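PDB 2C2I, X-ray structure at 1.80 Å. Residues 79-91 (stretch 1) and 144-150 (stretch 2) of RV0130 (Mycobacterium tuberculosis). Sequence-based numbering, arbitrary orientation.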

# COMPACT_ATOMS: atom_id res chain seq x y z
N THR A 79 -1.01 5.66 -20.70
CA THR A 79 -0.61 6.94 -20.15
C THR A 79 -1.69 7.96 -20.47
O THR A 79 -2.50 7.74 -21.36
CB THR A 79 0.74 7.42 -20.71
OG1 THR A 79 0.63 7.57 -22.13
CG2 THR A 79 1.87 6.42 -20.38
N VAL A 80 -1.69 9.06 -19.73
CA VAL A 80 -2.66 10.13 -19.92
C VAL A 80 -1.89 11.44 -20.19
O VAL A 80 -1.12 11.88 -19.35
CB VAL A 80 -3.57 10.29 -18.68
CG1 VAL A 80 -4.57 11.46 -18.86
CG2 VAL A 80 -4.32 8.99 -18.37
N LYS A 81 -2.09 12.03 -21.36
CA LYS A 81 -1.42 13.28 -21.73
C LYS A 81 -2.11 14.49 -21.14
O LYS A 81 -3.27 14.42 -20.71
CB LYS A 81 -1.35 13.42 -23.26
CG LYS A 81 -0.33 12.54 -23.96
CD LYS A 81 -0.51 12.65 -25.47
CE LYS A 81 0.71 12.13 -26.25
NZ LYS A 81 0.48 12.16 -27.73
N GLY A 82 -1.41 15.63 -21.12
CA GLY A 82 -2.02 16.87 -20.65
C GLY A 82 -2.11 16.99 -19.14
O GLY A 82 -2.79 17.88 -18.62
N VAL A 83 -1.43 16.10 -18.42
CA VAL A 83 -1.36 16.19 -16.96
C VAL A 83 0.08 16.26 -16.42
O VAL A 83 1.01 15.65 -16.97
CB VAL A 83 -2.18 15.06 -16.24
CG1 VAL A 83 -3.69 15.27 -16.48
CG2 VAL A 83 -1.75 13.69 -16.70
N LYS A 84 0.25 17.00 -15.34
CA LYS A 84 1.58 17.21 -14.77
C LYS A 84 2.03 16.04 -13.90
O LYS A 84 3.21 15.73 -13.83
CB LYS A 84 1.59 18.47 -13.94
CG LYS A 84 1.58 19.74 -14.75
CD LYS A 84 0.99 20.93 -13.96
CE LYS A 84 1.75 21.25 -12.69
NZ LYS A 84 1.65 22.72 -12.39
N LEU A 85 1.07 15.40 -13.23
CA LEU A 85 1.39 14.37 -12.25
C LEU A 85 0.16 13.54 -11.95
O LEU A 85 -0.97 13.97 -12.22
CB LEU A 85 1.95 15.01 -10.96
CG LEU A 85 0.93 15.80 -10.14
CD1 LEU A 85 0.29 14.90 -9.07
CD2 LEU A 85 1.55 17.03 -9.51
N ALA A 86 0.39 12.37 -11.39
CA ALA A 86 -0.70 11.53 -10.91
C ALA A 86 -0.43 11.20 -9.43
O ALA A 86 0.68 10.82 -9.07
CB ALA A 86 -0.79 10.31 -11.73
N ILE A 87 -1.45 11.40 -8.59
CA ILE A 87 -1.31 11.17 -7.15
C ILE A 87 -2.34 10.16 -6.64
O ILE A 87 -3.49 10.15 -7.05
CB ILE A 87 -1.36 12.51 -6.34
CG1 ILE A 87 -1.17 12.26 -4.84
CG2 ILE A 87 -2.64 13.28 -6.66
CD1 ILE A 87 -0.56 13.42 -4.11
N ASN A 88 -1.87 9.30 -5.73
CA ASN A 88 -2.70 8.25 -5.16
C ASN A 88 -3.69 8.89 -4.18
O ASN A 88 -3.28 9.47 -3.17
CB ASN A 88 -1.75 7.24 -4.50
CG ASN A 88 -2.45 6.06 -3.88
OD1 ASN A 88 -3.69 5.99 -3.79
ND2 ASN A 88 -1.63 5.09 -3.42
N TYR A 89 -4.99 8.83 -4.49
CA TYR A 89 -6.00 9.43 -3.62
C TYR A 89 -6.56 8.38 -2.64
O TYR A 89 -7.00 8.71 -1.53
CB TYR A 89 -7.13 10.08 -4.42
CG TYR A 89 -8.21 10.64 -3.53
CD1 TYR A 89 -7.88 11.54 -2.52
CD2 TYR A 89 -9.55 10.26 -3.67
CE1 TYR A 89 -8.86 12.06 -1.66
CE2 TYR A 89 -10.56 10.78 -2.82
CZ TYR A 89 -10.20 11.68 -1.84
OH TYR A 89 -11.14 12.21 -0.99
N GLY A 90 -6.50 7.11 -3.01
CA GLY A 90 -6.90 6.10 -2.04
C GLY A 90 -7.31 4.79 -2.69
O GLY A 90 -6.99 4.54 -3.83
N LEU A 91 -8.00 3.96 -1.90
CA LEU A 91 -8.40 2.60 -2.32
C LEU A 91 -9.79 2.38 -1.76
O LEU A 91 -10.10 2.87 -0.67
CB LEU A 91 -7.46 1.56 -1.69
CG LEU A 91 -5.97 1.80 -2.01
CD1 LEU A 91 -5.11 1.23 -0.95
CD2 LEU A 91 -5.67 1.23 -3.40
N GLU A 144 -9.38 -2.08 -5.86
CA GLU A 144 -9.99 -0.95 -6.54
C GLU A 144 -9.33 0.32 -5.98
O GLU A 144 -9.38 0.57 -4.77
CB GLU A 144 -11.49 -0.93 -6.30
CG GLU A 144 -12.19 0.18 -7.08
CD GLU A 144 -13.68 0.09 -6.91
OE1 GLU A 144 -14.26 -0.91 -7.37
OE2 GLU A 144 -14.28 0.97 -6.26
N SER A 145 -8.69 1.09 -6.87
CA SER A 145 -7.82 2.21 -6.47
C SER A 145 -8.32 3.50 -7.13
O SER A 145 -9.12 3.46 -8.06
CB SER A 145 -6.37 1.96 -6.87
OG SER A 145 -6.21 1.84 -8.29
N ILE A 146 -7.85 4.63 -6.61
CA ILE A 146 -8.28 5.93 -7.11
C ILE A 146 -7.02 6.73 -7.38
O ILE A 146 -6.15 6.91 -6.50
CB ILE A 146 -9.22 6.66 -6.12
CG1 ILE A 146 -10.38 5.73 -5.73
CG2 ILE A 146 -9.73 7.95 -6.75
CD1 ILE A 146 -11.18 6.15 -4.50
N VAL A 147 -6.92 7.20 -8.62
CA VAL A 147 -5.78 7.97 -9.07
C VAL A 147 -6.28 9.33 -9.51
O VAL A 147 -7.19 9.41 -10.35
CB VAL A 147 -5.10 7.28 -10.28
CG1 VAL A 147 -3.92 8.09 -10.78
CG2 VAL A 147 -4.66 5.82 -9.91
N ARG A 148 -5.66 10.38 -8.98
CA ARG A 148 -5.98 11.76 -9.34
C ARG A 148 -4.91 12.28 -10.30
O ARG A 148 -3.74 12.29 -9.96
CB ARG A 148 -6.09 12.63 -8.09
CG ARG A 148 -6.28 14.10 -8.37
CD ARG A 148 -6.60 14.92 -7.11
NE ARG A 148 -7.68 14.34 -6.30
CZ ARG A 148 -8.27 14.95 -5.27
NH1 ARG A 148 -7.87 16.17 -4.91
NH2 ARG A 148 -9.24 14.34 -4.61
N TYR A 149 -5.34 12.67 -11.51
CA TYR A 149 -4.47 13.24 -12.54
C TYR A 149 -4.60 14.76 -12.46
O TYR A 149 -5.68 15.29 -12.66
CB TYR A 149 -4.89 12.73 -13.91
CG TYR A 149 -4.72 11.25 -14.10
CD1 TYR A 149 -3.46 10.72 -14.35
CD2 TYR A 149 -5.81 10.37 -14.02
CE1 TYR A 149 -3.28 9.36 -14.53
CE2 TYR A 149 -5.63 9.01 -14.19
CZ TYR A 149 -4.36 8.52 -14.44
OH TYR A 149 -4.17 7.17 -14.62
N VAL A 150 -3.47 15.43 -12.18
CA VAL A 150 -3.43 16.86 -11.82
C VAL A 150 -2.68 17.67 -12.87
O VAL A 150 -1.69 17.20 -13.45
CB VAL A 150 -2.75 17.07 -10.44
CG1 VAL A 150 -2.48 18.56 -10.16
CG2 VAL A 150 -3.58 16.46 -9.31
O HOH W 1 -4.38 4.72 -6.16

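Antiparallel strands are joined by their backbones, but the side chains that flank the ladder add contacts of their own. In RV0130, strands 86-91 and 144-149 illustrate the point, and Val150, Ile146 and Arg148 lose the most area to the partner stretch.

Val150 exchanges hydrogen bonds with Leu85 and accepts another from Lys84. Its N donates to Leu85 O (2.9 Å) in an almost linear hydrogen bond, while its O accepts from both Lys84 N (2.7 Å) and Leu85 N (3.3 Å). Its side chain packs on Leu85, with CB 3.9 Å from Leu85 CG.

Arg148 forms a hydrogen-bonded pair with Ile87: Ile87 N to Arg148 O is 2.8 Å and Arg148 N to Ile87 O is 2.9 Å. Its side chain rises from the face it shares with Ile87 and reaches the Tyr89 ring. Arg148 CZ lies 4.7 Å from the centroid of the Tyr89 ring, over the face, a cation-pi contact.

Ile146 meets a beta bulge. Its O accepts from Tyr89 N (3.0 Å), yet its N donates to Gly90 O (2.9 Å), so one residue is spanned by two. At the bulge, Tyr89 points its CA-to-CB bond toward the partner strand, and Tyr89 CD2 lies 3.9 Å from Ile146 CG2 at the ring edge. Gly90 adopts backbone angles that would jam a CB against the preceding carbonyl.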